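PDB 5XB0: peptidyl-prolyl cis-trans isomerase from [Pseudomonas syringae] pv. tomato str. DC3000, which probably catalyses cis-trans isomerisation of peptidyl-prolyl bonds in proteins, the chain here being the C-terminal FKBP-type domain of the longer protein. Local coordinates for residues A9-E13 with P118-L122; F16-E20 with R98-P102; L29-I33 with S86-N90; G43-D47 with L128-Q133; G50-Y56 with S69-F75. All blocks are in the same frame, centred on the assembly; numbering follows the deposited sequence.

Contact 1 (A9-E13 with P118-L122); sequences ALKAE and PFTPL
The N-terminal helix 6-21 packs here against the end of the long loop that leads into the last strand of the FKBP fold, 122-132. Residues 9-13 are one regular helical turn, closed by Glu13 N to Ala9 O at 2.9 Å. Residues 118-122 run extended except at Phe119, which takes a left-handed conformation (phi/psi 62/42) and so turns its side chain to the helix. The CA atoms of Ala9 and Phe119 lie 6.3 Å apart, those of Glu13 and Pro121 6.4 Å. Ala9 points at the loop, its CB 4.0 Å from Phe119 CD2, and its carbonyl shares a water: the water donates to Ala9 O and to Phe119 O, each at 2.7 Å, joining two acceptors that cannot bond directly. Leu10 (m, t) leaves the helix sideways yet brings CG over one face of the Phe119 ring, with Leu10 CD2 3.5 Å from Phe119 CD1; the phenyl group, chi1 near -52° (m), is thus flanked by apolar carbon. Glu13, fully extended (t, t), reaches between helix and loop and spends OE2 on a hydrogen bond to the hydroxyl of Ser103, in the loop that follows strand 96-101. Its aliphatic stem lies on the next proline, Glu13 CG being 3.9 Å from Pro121 CD.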
# COMPACT_ATOMS: atom_id res chain seq x y z
N ALA A 9 13.18 13.65 7.08
CA ALA A 9 12.50 12.58 6.36
C ALA A 9 11.15 12.28 6.99
O ALA A 9 10.16 12.08 6.29
CB ALA A 9 13.37 11.34 6.33
N LEU A 10 11.11 12.25 8.32
CA LEU A 10 9.86 12.00 9.04
C LEU A 10 8.86 13.12 8.81
O LEU A 10 7.67 12.87 8.64
CB LEU A 10 10.12 11.81 10.54
CG LEU A 10 10.66 10.45 10.97
CD1 LEU A 10 10.65 10.36 12.49
CD2 LEU A 10 9.86 9.32 10.36
N LYS A 11 9.34 14.36 8.82
CA LYS A 11 8.46 15.49 8.57
C LYS A 11 7.89 15.42 7.16
O LYS A 11 6.71 15.69 6.95
CB LYS A 11 9.20 16.82 8.77
CG LYS A 11 8.34 18.04 8.48
CD LYS A 11 9.04 19.32 8.93
CE LYS A 11 8.12 20.52 8.80
NZ LYS A 11 8.76 21.75 9.32
N ALA A 12 8.72 15.05 6.19
CA ALA A 12 8.28 14.95 4.80
C ALA A 12 7.23 13.84 4.66
O ALA A 12 6.22 14.01 3.97
CB ALA A 12 9.45 14.70 3.87
N GLU A 13 7.47 12.71 5.32
CA GLU A 13 6.49 11.64 5.27
C GLU A 13 5.17 12.09 5.90
O GLU A 13 4.10 11.86 5.33
CB GLU A 13 6.97 10.37 5.98
CG GLU A 13 5.85 9.34 6.01
CD GLU A 13 6.23 8.00 6.60
OE1 GLU A 13 5.30 7.19 6.79
OE2 GLU A 13 7.42 7.77 6.86
N PRO A 118 14.84 4.94 3.43
CA PRO A 118 14.19 4.99 4.74
C PRO A 118 13.02 5.98 4.75
O PRO A 118 13.09 7.01 4.08
CB PRO A 118 15.31 5.47 5.67
CG PRO A 118 16.56 4.91 5.01
CD PRO A 118 16.31 5.06 3.54
N PHE A 119 11.96 5.64 5.48
CA PHE A 119 10.85 6.56 5.74
C PHE A 119 10.14 7.01 4.48
O PHE A 119 9.76 8.17 4.33
CB PHE A 119 11.36 7.77 6.53
CG PHE A 119 12.12 7.39 7.76
CD1 PHE A 119 11.50 6.66 8.76
CD2 PHE A 119 13.46 7.69 7.90
CE1 PHE A 119 12.20 6.28 9.89
CE2 PHE A 119 14.17 7.32 9.03
CZ PHE A 119 13.54 6.61 10.03
N THR A 120 9.93 6.06 3.57
CA THR A 120 9.22 6.34 2.33
C THR A 120 7.82 5.74 2.35
O THR A 120 7.66 4.52 2.32
CB THR A 120 9.99 5.79 1.13
OG1 THR A 120 11.31 6.33 1.11
CG2 THR A 120 9.29 6.14 -0.17
N PRO A 121 6.79 6.60 2.41
CA PRO A 121 5.43 6.09 2.20
C PRO A 121 5.27 5.55 0.77
O PRO A 121 5.94 6.04 -0.14
CB PRO A 121 4.54 7.31 2.45
CG PRO A 121 5.43 8.49 2.21
CD PRO A 121 6.84 8.07 2.50
N LEU A 122 4.41 4.56 0.58
CA LEU A 122 4.26 3.92 -0.73
C LEU A 122 2.85 4.10 -1.26
O LEU A 122 1.90 4.08 -0.48
CB LEU A 122 4.60 2.43 -0.65
CG LEU A 122 5.98 2.09 -0.09
CD1 LEU A 122 6.19 0.57 -0.08
CD2 LEU A 122 7.06 2.78 -0.92
O HOH W 1 10.27 10.78 3.88

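Contact 2 (F16-E20 with R98-P102); sequences FMAGE and RLVIP
Helix 16-20 runs roughly antiparallel to strand 98-101, 148° between N-to-C directions (signed crossing -148°), with the axes 9.8 Å apart, a spacing that admits one layer of side chains. Met17 sits opposite Pro102 (CA to CA 7.1 Å) and Glu20 opposite Val100 (7.7 Å); the strand is regularly extended, and Glu20 N to Phe16 O at 3.0 Å closes the helical turn. Apolar packing centres on Val100 (chi1 t). Its CG1 meets Met17 SD at 3.6 Å and Phe16 CE2 at 3.8 Å. Met17 is coiled (m, m, m), so that its CE lands 3.8 Å from Pro102 CD, where the strand ends. In the FKBP fold an antiparallel sheet curls round the short helix 82-87; helix 6-21 lies on the other face of strand 96-101, since Leu99 and Ile101 turn to helix 82-87 while Arg98 and Val100 turn to helix 6-21. Charge pairing marks the end of the contact near Glu20. Arg98, with chi1 to chi3 all t, stretches out and grips Glu20 OE1 in a salt bridge with two hydrogen bonds, from NH1 at 3.0 Å and from NH2 at 3.1 Å, the oxygen lying near the guanidinium plane. Glu20 is m, m, which places OE1 at the guanidinium edge, and its OE2 pairs with Lys23. A water donates to Glu20 OE1 at 2.6 Å and accepts a weak bond from Arg98 NH1 at 2.5 Å.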
# COMPACT_ATOMS: atom_id res chain seq x y z
N PHE A 16 3.32 14.46 3.60
CA PHE A 16 2.78 13.71 2.46
C PHE A 16 1.52 12.95 2.88
O PHE A 16 0.48 13.02 2.20
CB PHE A 16 3.82 12.74 1.89
CG PHE A 16 3.32 11.94 0.72
CD1 PHE A 16 3.30 12.50 -0.55
CD2 PHE A 16 2.86 10.65 0.88
CE1 PHE A 16 2.84 11.76 -1.63
CE2 PHE A 16 2.39 9.92 -0.18
CZ PHE A 16 2.38 10.47 -1.45
N MET A 17 1.61 12.22 3.98
CA MET A 17 0.48 11.43 4.44
C MET A 17 -0.71 12.31 4.81
O MET A 17 -1.84 11.98 4.47
CB MET A 17 0.87 10.55 5.64
CG MET A 17 1.85 9.43 5.31
SD MET A 17 1.29 8.28 4.03
CE MET A 17 -0.17 7.56 4.80
N ALA A 18 -0.46 13.43 5.48
CA ALA A 18 -1.56 14.30 5.87
C ALA A 18 -2.26 14.89 4.65
O ALA A 18 -3.48 15.08 4.66
CB ALA A 18 -1.08 15.40 6.79
N GLY A 19 -1.48 15.19 3.62
CA GLY A 19 -2.02 15.76 2.40
C GLY A 19 -2.94 14.75 1.74
O GLY A 19 -4.05 15.08 1.33
N GLU A 20 -2.48 13.50 1.65
CA GLU A 20 -3.29 12.46 1.02
C GLU A 20 -4.57 12.19 1.82
O GLU A 20 -5.63 11.95 1.25
CB GLU A 20 -2.49 11.16 0.85
CG GLU A 20 -1.29 11.28 -0.10
CD GLU A 20 -1.68 11.66 -1.52
OE1 GLU A 20 -2.62 11.02 -2.05
OE2 GLU A 20 -1.07 12.61 -2.08
N ARG A 98 -6.80 2.51 -4.62
CA ARG A 98 -5.54 3.19 -4.39
C ARG A 98 -5.27 3.15 -2.90
O ARG A 98 -6.15 3.47 -2.10
CB ARG A 98 -5.60 4.63 -4.91
CG ARG A 98 -4.36 5.48 -4.60
CD ARG A 98 -4.47 6.80 -5.37
NE ARG A 98 -3.26 7.61 -5.36
CZ ARG A 98 -2.98 8.47 -4.39
NH1 ARG A 98 -3.81 8.57 -3.36
NH2 ARG A 98 -1.87 9.20 -4.43
N LEU A 99 -4.08 2.69 -2.53
CA LEU A 99 -3.66 2.66 -1.13
C LEU A 99 -2.43 3.52 -0.94
O LEU A 99 -1.47 3.37 -1.68
CB LEU A 99 -3.33 1.24 -0.67
CG LEU A 99 -4.43 0.19 -0.69
CD1 LEU A 99 -3.88 -1.14 -0.15
CD2 LEU A 99 -5.64 0.64 0.13
N VAL A 100 -2.45 4.38 0.07
CA VAL A 100 -1.25 5.09 0.47
C VAL A 100 -0.85 4.53 1.82
O VAL A 100 -1.63 4.58 2.77
CB VAL A 100 -1.45 6.61 0.57
CG1 VAL A 100 -0.13 7.30 0.89
CG2 VAL A 100 -2.01 7.15 -0.74
N ILE A 101 0.36 3.98 1.90
CA ILE A 101 0.78 3.22 3.07
C ILE A 101 1.95 3.93 3.74
O ILE A 101 2.99 4.16 3.10
CB ILE A 101 1.17 1.78 2.65
CG1 ILE A 101 -0.02 1.12 1.94
CG2 ILE A 101 1.63 0.95 3.84
CD1 ILE A 101 0.24 -0.27 1.41
N PRO A 102 1.80 4.29 5.02
CA PRO A 102 2.91 4.93 5.74
C PRO A 102 4.10 4.01 5.84
O PRO A 102 3.94 2.78 5.81
CB PRO A 102 2.33 5.24 7.13
CG PRO A 102 1.21 4.28 7.29
CD PRO A 102 0.64 4.04 5.90
O HOH W 2 -4.78 9.79 -1.42

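Contact 3 (L29-I33 with S86-N90); sequences LADGI and SALQN
Ala87 is the small residue on which two branched side chains converge. Leu29, in the m, t rotamer, brings CD1 to 3.7 Å from Ala87 CB; Ile33 (m, p) places CG2 3.8 Å from the same Ala87 CB. The turn carrying them has Leu29 N bonded to Ile33 O at 2.8 Å, with Asp31 (61/29) and Gly32 (81/4) both at positive phi. CA atoms lie 6.5 Å apart for Leu29 and Ala87, and 6.7 Å for Ala30 and Ser86. The turn links strands 27-28 and 34-37, an antiparallel pair at one side of the FKBP sheet, and closes over helix 82-87, the short helix that the sheet wraps; Ile33 and Ala87 both also touch Leu99 of strand 96-101. No direct hydrogen bond joins the segments. Ser86, chi1 p, turns its hydroxyl to a water that is 2.9 Å from Ser86 OG and donates to Ala30 O, also at 2.9 Å; Ser86 OG has a further, weak bond to Ser82 O. Residues 88-90 have helical phi/psi without the regular bonds, and Asn90 (chi1 m) folds back so that its ND2 donates to Ala87 O at 3.1 Å, a placing that also sets Asn90 ND2 4.2 Å from Leu29 CD1.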
# COMPACT_ATOMS: atom_id res chain seq x y z
N LEU A 29 -8.06 3.58 6.82
CA LEU A 29 -8.17 2.22 7.34
C LEU A 29 -7.30 2.07 8.59
O LEU A 29 -6.76 3.06 9.10
CB LEU A 29 -7.77 1.21 6.26
CG LEU A 29 -8.41 1.40 4.88
CD1 LEU A 29 -7.84 0.39 3.90
CD2 LEU A 29 -9.94 1.25 4.96
N ALA A 30 -7.18 0.85 9.10
CA ALA A 30 -6.34 0.62 10.27
C ALA A 30 -4.90 1.04 10.01
O ALA A 30 -4.43 0.99 8.87
CB ALA A 30 -6.40 -0.85 10.67
N ASP A 31 -4.23 1.47 11.08
CA ASP A 31 -2.79 1.71 11.05
C ASP A 31 -2.36 2.77 10.04
O ASP A 31 -1.24 2.73 9.53
CB ASP A 31 -2.05 0.40 10.79
CG ASP A 31 -2.28 -0.63 11.89
OD1 ASP A 31 -2.36 -0.22 13.07
OD2 ASP A 31 -2.38 -1.84 11.58
N GLY A 32 -3.25 3.72 9.76
CA GLY A 32 -2.89 4.88 8.96
C GLY A 32 -2.88 4.68 7.45
O GLY A 32 -2.53 5.61 6.72
N ILE A 33 -3.28 3.51 6.97
CA ILE A 33 -3.38 3.28 5.53
C ILE A 33 -4.55 4.08 4.97
O ILE A 33 -5.64 4.09 5.56
CB ILE A 33 -3.54 1.78 5.17
CG1 ILE A 33 -2.21 1.03 5.34
CG2 ILE A 33 -3.96 1.61 3.71
CD1 ILE A 33 -1.79 0.79 6.75
N SER A 86 -3.37 -5.65 6.55
CA SER A 86 -4.54 -5.07 7.19
C SER A 86 -5.50 -4.49 6.16
O SER A 86 -6.70 -4.71 6.26
CB SER A 86 -4.12 -3.98 8.18
OG SER A 86 -3.31 -3.01 7.55
N ALA A 87 -4.99 -3.74 5.20
CA ALA A 87 -5.89 -3.02 4.31
C ALA A 87 -6.70 -3.97 3.44
O ALA A 87 -7.90 -3.77 3.24
CB ALA A 87 -5.12 -2.03 3.45
N LEU A 88 -6.05 -5.01 2.93
CA LEU A 88 -6.72 -5.83 1.92
C LEU A 88 -7.83 -6.71 2.51
O LEU A 88 -8.70 -7.19 1.79
CB LEU A 88 -5.70 -6.67 1.15
CG LEU A 88 -4.74 -5.85 0.29
CD1 LEU A 88 -3.85 -6.76 -0.57
CD2 LEU A 88 -5.50 -4.86 -0.59
N GLN A 89 -7.83 -6.89 3.83
CA GLN A 89 -8.95 -7.61 4.46
C GLN A 89 -10.28 -6.88 4.29
O GLN A 89 -11.35 -7.48 4.47
CB GLN A 89 -8.67 -7.82 5.95
CG GLN A 89 -7.60 -8.85 6.20
CD GLN A 89 -7.29 -8.99 7.67
OE1 GLN A 89 -8.12 -9.46 8.45
NE2 GLN A 89 -6.09 -8.56 8.06
N ASN A 90 -10.21 -5.61 3.92
CA ASN A 90 -11.40 -4.79 3.69
C ASN A 90 -11.89 -4.84 2.25
O ASN A 90 -12.97 -4.34 1.94
CB ASN A 90 -11.10 -3.34 4.04
CG ASN A 90 -10.77 -3.16 5.49
OD1 ASN A 90 -11.64 -3.24 6.34
ND2 ASN A 90 -9.49 -2.92 5.79
O HOH W 3 -5.21 -0.98 6.91

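Contact 4 (G43-D47 with L128-Q133)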
# COMPACT_ATOMS: atom_id res chain seq x y z
N GLY A 43 -17.40 -8.95 -4.50
CA GLY A 43 -16.96 -10.32 -4.29
C GLY A 43 -16.38 -10.52 -2.91
O GLY A 43 -16.43 -9.61 -2.08
N PRO A 44 -15.83 -11.71 -2.64
CA PRO A 44 -15.33 -12.05 -1.30
C PRO A 44 -14.13 -11.23 -0.87
O PRO A 44 -13.30 -10.83 -1.71
CB PRO A 44 -14.94 -13.53 -1.43
CG PRO A 44 -15.71 -14.03 -2.63
CD PRO A 44 -15.74 -12.85 -3.57
N LYS A 45 -14.02 -11.03 0.44
CA LYS A 45 -12.86 -10.38 1.05
C LYS A 45 -11.94 -11.47 1.57
O LYS A 45 -12.40 -12.54 1.99
CB LYS A 45 -13.27 -9.46 2.20
CG LYS A 45 -14.12 -8.28 1.81
CD LYS A 45 -14.71 -7.62 3.04
CE LYS A 45 -15.53 -6.39 2.67
NZ LYS A 45 -16.31 -5.88 3.84
N PRO A 46 -10.62 -11.20 1.57
CA PRO A 46 -9.67 -12.21 2.07
C PRO A 46 -9.57 -12.22 3.59
O PRO A 46 -9.78 -11.19 4.23
CB PRO A 46 -8.35 -11.76 1.47
CG PRO A 46 -8.47 -10.28 1.40
CD PRO A 46 -9.93 -10.00 1.06
N ASP A 47 -9.26 -13.39 4.14
CA ASP A 47 -8.97 -13.52 5.56
C ASP A 47 -7.53 -13.10 5.84
O ASP A 47 -6.69 -13.11 4.93
CB ASP A 47 -9.18 -14.96 6.02
CG ASP A 47 -10.64 -15.38 6.01
OD1 ASP A 47 -11.53 -14.50 6.09
OD2 ASP A 47 -10.90 -16.59 5.94
N LEU A 128 -8.17 -6.36 -7.14
CA LEU A 128 -8.29 -7.66 -6.49
C LEU A 128 -9.06 -8.62 -7.42
O LEU A 128 -10.25 -8.46 -7.66
CB LEU A 128 -8.97 -7.53 -5.13
CG LEU A 128 -9.06 -8.82 -4.32
CD1 LEU A 128 -7.68 -9.42 -3.99
CD2 LEU A 128 -9.82 -8.56 -3.04
N ILE A 129 -8.35 -9.61 -7.94
CA ILE A 129 -8.91 -10.52 -8.93
C ILE A 129 -9.61 -11.71 -8.29
O ILE A 129 -10.65 -12.18 -8.78
CB ILE A 129 -7.80 -11.03 -9.88
CG1 ILE A 129 -7.05 -9.86 -10.50
CG2 ILE A 129 -8.37 -11.94 -10.96
CD1 ILE A 129 -7.95 -8.93 -11.27
N ALA A 130 -9.03 -12.20 -7.20
CA ALA A 130 -9.56 -13.37 -6.51
C ALA A 130 -8.95 -13.47 -5.11
O ALA A 130 -7.94 -12.84 -4.81
CB ALA A 130 -9.27 -14.63 -7.30
N VAL A 131 -9.60 -14.24 -4.26
CA VAL A 131 -9.06 -14.55 -2.95
C VAL A 131 -9.20 -16.04 -2.72
O VAL A 131 -9.98 -16.71 -3.39
CB VAL A 131 -9.79 -13.79 -1.80
CG1 VAL A 131 -9.70 -12.26 -2.01
CG2 VAL A 131 -11.22 -14.25 -1.68
N SER A 132 -8.44 -16.56 -1.76
CA SER A 132 -8.55 -17.96 -1.39
C SER A 132 -8.06 -18.12 0.03
O SER A 132 -7.55 -17.17 0.65
CB SER A 132 -7.75 -18.86 -2.33
OG SER A 132 -6.39 -18.89 -1.94
N GLN A 133 -8.23 -19.33 0.56
CA GLN A 133 -7.67 -19.68 1.86
C GLN A 133 -6.17 -19.91 1.72
O GLN A 133 -5.65 -20.04 0.61
CB GLN A 133 -8.35 -20.92 2.43
CG GLN A 133 -9.87 -20.81 2.56
CD GLN A 133 -10.32 -19.78 3.59
OE1 GLN A 133 -9.50 -19.14 4.25
NE2 GLN A 133 -11.63 -19.63 3.73
OXT GLN A 133 -5.45 -19.97 2.72
O HOH W 4 -9.32 -15.74 2.63
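Two prolines grip one valine: Pro44 CB lies 3.8 Å from Val131 CG2 and Pro46 CB 3.8 Å from Val131 CG1, so each methyl of Val131 (chi1 m) has its own ring. The extended loop 43-47 thus lies over strand 128-132 without pairing with it, the directions of 44-47 and 128-133 being 55° apart and the CA atoms of Pro46 and Val131 5.6 Å from each other. A proline nitrogen has no hydrogen to give, which suits a segment held by side-chain packing. Leu128 (t, p) extends the apolar patch, its CD2 4.3 Å from Pro46 CD, and Pro46 and Leu128 both also touch Val52. Lys45, between the prolines, points away. A water bridges the backbones, accepting from Asp47 N at 2.8 Å and donating to Ser132 O at 3.0 Å. Val131 and Leu128 can face the same loop although three residues apart because the strand is irregular between them: Ile129, with phi/psi -88/-38, and Ala130 stand together opposite Glu53. Outside the pair, Pro44 O takes hydrogen bonds from Thr93, from its backbone and from its hydroxyl. The result is a proline-bearing loop packed on the final strand of the FKBP sheet, next to a classic beta bulge.

Contact 5 (G50-Y56 with S69-F75); sequences GRVEVRY and STQPQWF
Strands 51-56 and 73-75 pair antiparallel, axes 4.6 Å apart and 140° between directions. Val52 and Phe75 form a hydrogen-bonded pair (N to O 3.0 Å from Val52 to Phe75, 2.9 Å back), as do Val54 and Gln73 (2.9 Å both ways); Glu53 and Trp74 between them are a non-hydrogen-bonded pair, CA atoms 4.2 Å apart. Before strand 73-75, residues 69-72 loop out: Ser69 N donates to Tyr56 O at 3.0 Å, and Tyr56 N to Ser69 OG (chi1 p) at 2.9 Å. On one face the Arg51 guanidinium stacks flat on Trp74 (chi1 m), centres 4.3 Å apart and planes at 13°, while Glu53 CB makes a CH-pi contact 3.5 Å from the six-membered-ring centroid on the opposite side. A water bridges Trp74 NE1 (3.0 Å) and Glu53 OE2 (3.2 Å). On the other face Val54 CG2 meets the Phe75 edge at CD2, 3.7 Å, and Tyr56 CE1 lies 3.8 Å from Phe75 CE2. Tyr56, about 4 Å from a tartrate probably from crystallisation liquor, has OH hydrogen-bonded to Asp67 OD2 and meets Trp84 of helix 82-87 edge-to-face, as in the FKBP active-site pocket; strand 122-132 flanks strand 51-59, where Arg51 NH1 donates to Ser132 OG.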
# COMPACT_ATOMS: atom_id res chain seq x y z
N GLY A 50 -5.25 -15.61 4.67
CA GLY A 50 -5.56 -16.12 3.36
C GLY A 50 -4.63 -15.59 2.28
O GLY A 50 -3.55 -15.07 2.58
N ARG A 51 -5.05 -15.76 1.03
CA ARG A 51 -4.30 -15.32 -0.13
C ARG A 51 -5.12 -14.38 -1.00
O ARG A 51 -6.34 -14.49 -1.06
CB ARG A 51 -3.84 -16.51 -0.97
CG ARG A 51 -2.99 -17.52 -0.22
CD ARG A 51 -3.00 -18.86 -0.94
NE ARG A 51 -2.12 -18.89 -2.10
CZ ARG A 51 -2.51 -19.22 -3.33
NH1 ARG A 51 -3.78 -19.55 -3.57
NH2 ARG A 51 -1.64 -19.22 -4.33
N VAL A 52 -4.43 -13.46 -1.65
CA VAL A 52 -5.03 -12.56 -2.63
C VAL A 52 -4.37 -12.75 -3.98
O VAL A 52 -3.16 -12.97 -4.08
CB VAL A 52 -4.90 -11.07 -2.20
CG1 VAL A 52 -5.68 -10.84 -0.93
CG2 VAL A 52 -3.43 -10.65 -2.01
N GLU A 53 -5.17 -12.69 -5.04
CA GLU A 53 -4.63 -12.67 -6.39
C GLU A 53 -4.85 -11.26 -6.90
O GLU A 53 -5.99 -10.80 -6.97
CB GLU A 53 -5.31 -13.70 -7.29
CG GLU A 53 -4.62 -13.86 -8.64
CD GLU A 53 -5.39 -14.74 -9.62
OE1 GLU A 53 -6.63 -14.82 -9.51
OE2 GLU A 53 -4.75 -15.36 -10.50
N VAL A 54 -3.77 -10.57 -7.24
CA VAL A 54 -3.85 -9.15 -7.55
C VAL A 54 -3.11 -8.76 -8.81
O VAL A 54 -2.18 -9.44 -9.25
CB VAL A 54 -3.29 -8.30 -6.38
CG1 VAL A 54 -4.19 -8.43 -5.14
CG2 VAL A 54 -1.83 -8.68 -6.08
N ARG A 55 -3.54 -7.65 -9.41
CA ARG A 55 -2.68 -6.84 -10.25
C ARG A 55 -2.33 -5.62 -9.43
O ARG A 55 -3.16 -5.14 -8.66
CB ARG A 55 -3.37 -6.41 -11.54
CG ARG A 55 -3.75 -7.51 -12.47
CD ARG A 55 -4.25 -6.92 -13.78
NE ARG A 55 -4.42 -7.97 -14.77
CZ ARG A 55 -5.55 -8.64 -14.94
NH1 ARG A 55 -6.60 -8.37 -14.18
NH2 ARG A 55 -5.62 -9.58 -15.86
N TYR A 56 -1.12 -5.10 -9.59
CA TYR A 56 -0.73 -3.94 -8.80
C TYR A 56 0.35 -3.11 -9.47
O TYR A 56 1.13 -3.59 -10.28
CB TYR A 56 -0.26 -4.36 -7.40
CG TYR A 56 1.06 -5.10 -7.38
CD1 TYR A 56 1.10 -6.47 -7.62
CD2 TYR A 56 2.26 -4.44 -7.14
CE1 TYR A 56 2.32 -7.17 -7.63
CE2 TYR A 56 3.48 -5.12 -7.15
CZ TYR A 56 3.49 -6.49 -7.38
OH TYR A 56 4.69 -7.18 -7.39
N SER A 69 2.97 -5.77 -11.11
CA SER A 69 2.65 -7.10 -11.61
C SER A 69 2.78 -7.17 -13.13
O SER A 69 2.64 -6.16 -13.82
CB SER A 69 1.24 -7.48 -11.18
OG SER A 69 0.30 -6.53 -11.66
N THR A 70 3.03 -8.37 -13.64
CA THR A 70 3.09 -8.62 -15.08
C THR A 70 1.95 -9.52 -15.54
O THR A 70 1.75 -9.75 -16.74
CB THR A 70 4.41 -9.27 -15.48
OG1 THR A 70 4.65 -10.41 -14.64
CG2 THR A 70 5.55 -8.28 -15.34
N GLN A 71 1.23 -10.04 -14.55
CA GLN A 71 0.08 -10.93 -14.72
C GLN A 71 -0.56 -10.96 -13.35
O GLN A 71 0.08 -10.55 -12.38
CB GLN A 71 0.51 -12.32 -15.16
CG GLN A 71 1.41 -13.00 -14.13
CD GLN A 71 1.60 -14.48 -14.38
OE1 GLN A 71 0.88 -15.09 -15.17
NE2 GLN A 71 2.59 -15.07 -13.70
N PRO A 72 -1.82 -11.43 -13.23
CA PRO A 72 -2.37 -11.56 -11.88
C PRO A 72 -1.50 -12.49 -11.04
O PRO A 72 -1.04 -13.52 -11.54
CB PRO A 72 -3.75 -12.18 -12.12
CG PRO A 72 -4.11 -11.76 -13.49
CD PRO A 72 -2.81 -11.76 -14.27
N GLN A 73 -1.24 -12.09 -9.80
CA GLN A 73 -0.24 -12.73 -8.98
C GLN A 73 -0.79 -13.05 -7.59
O GLN A 73 -1.41 -12.18 -6.98
CB GLN A 73 0.99 -11.82 -8.87
CG GLN A 73 2.16 -12.43 -8.16
CD GLN A 73 3.43 -11.64 -8.39
OE1 GLN A 73 3.43 -10.59 -9.04
NE2 GLN A 73 4.54 -12.16 -7.87
N TRP A 74 -0.55 -14.27 -7.11
CA TRP A 74 -0.96 -14.69 -5.76
C TRP A 74 0.06 -14.31 -4.68
O TRP A 74 1.27 -14.51 -4.86
CB TRP A 74 -1.17 -16.20 -5.71
CG TRP A 74 -2.41 -16.68 -6.39
CD1 TRP A 74 -2.50 -17.24 -7.63
CD2 TRP A 74 -3.75 -16.65 -5.87
NE1 TRP A 74 -3.81 -17.55 -7.92
CE2 TRP A 74 -4.59 -17.21 -6.84
CE3 TRP A 74 -4.31 -16.20 -4.67
CZ2 TRP A 74 -5.97 -17.32 -6.67
CZ3 TRP A 74 -5.68 -16.33 -4.49
CH2 TRP A 74 -6.49 -16.88 -5.48
N PHE A 75 -0.46 -13.78 -3.57
CA PHE A 75 0.35 -13.47 -2.38
C PHE A 75 -0.35 -13.96 -1.11
O PHE A 75 -1.57 -13.87 -1.01
CB PHE A 75 0.59 -11.97 -2.24
CG PHE A 75 1.40 -11.37 -3.35
CD1 PHE A 75 2.77 -11.58 -3.41
CD2 PHE A 75 0.79 -10.59 -4.31
CE1 PHE A 75 3.52 -11.02 -4.43
CE2 PHE A 75 1.54 -10.03 -5.33
CZ PHE A 75 2.90 -10.24 -5.39
O HOH W 5 -2.18 -16.01 -11.14
O HOH W 6 -5.26 -18.51 -10.38
O HOH W 7 1.25 -3.75 -13.48

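How the contacts relate
From the N terminus, helix 6-21 enters contact 1, which closes almost the whole chain into one loop, and one turn or so later contact 2, nested within it; the two touch, setting the helix on strand 96-101 and on the loop before strand 122-132. Contact 3, nested in contact 2, follows on the next turn and fastens it to helix 82-87. Contact 4 crosses contacts 1, 2 and 3, since its second segment is the C-terminal end; it lies across the chain's centre from contact 1 (centres about 30 Å apart). Contact 5, the shortest loop, nests inside all the others, and strand 51-59 joins it to contact 4 by pairing with strand 122-132.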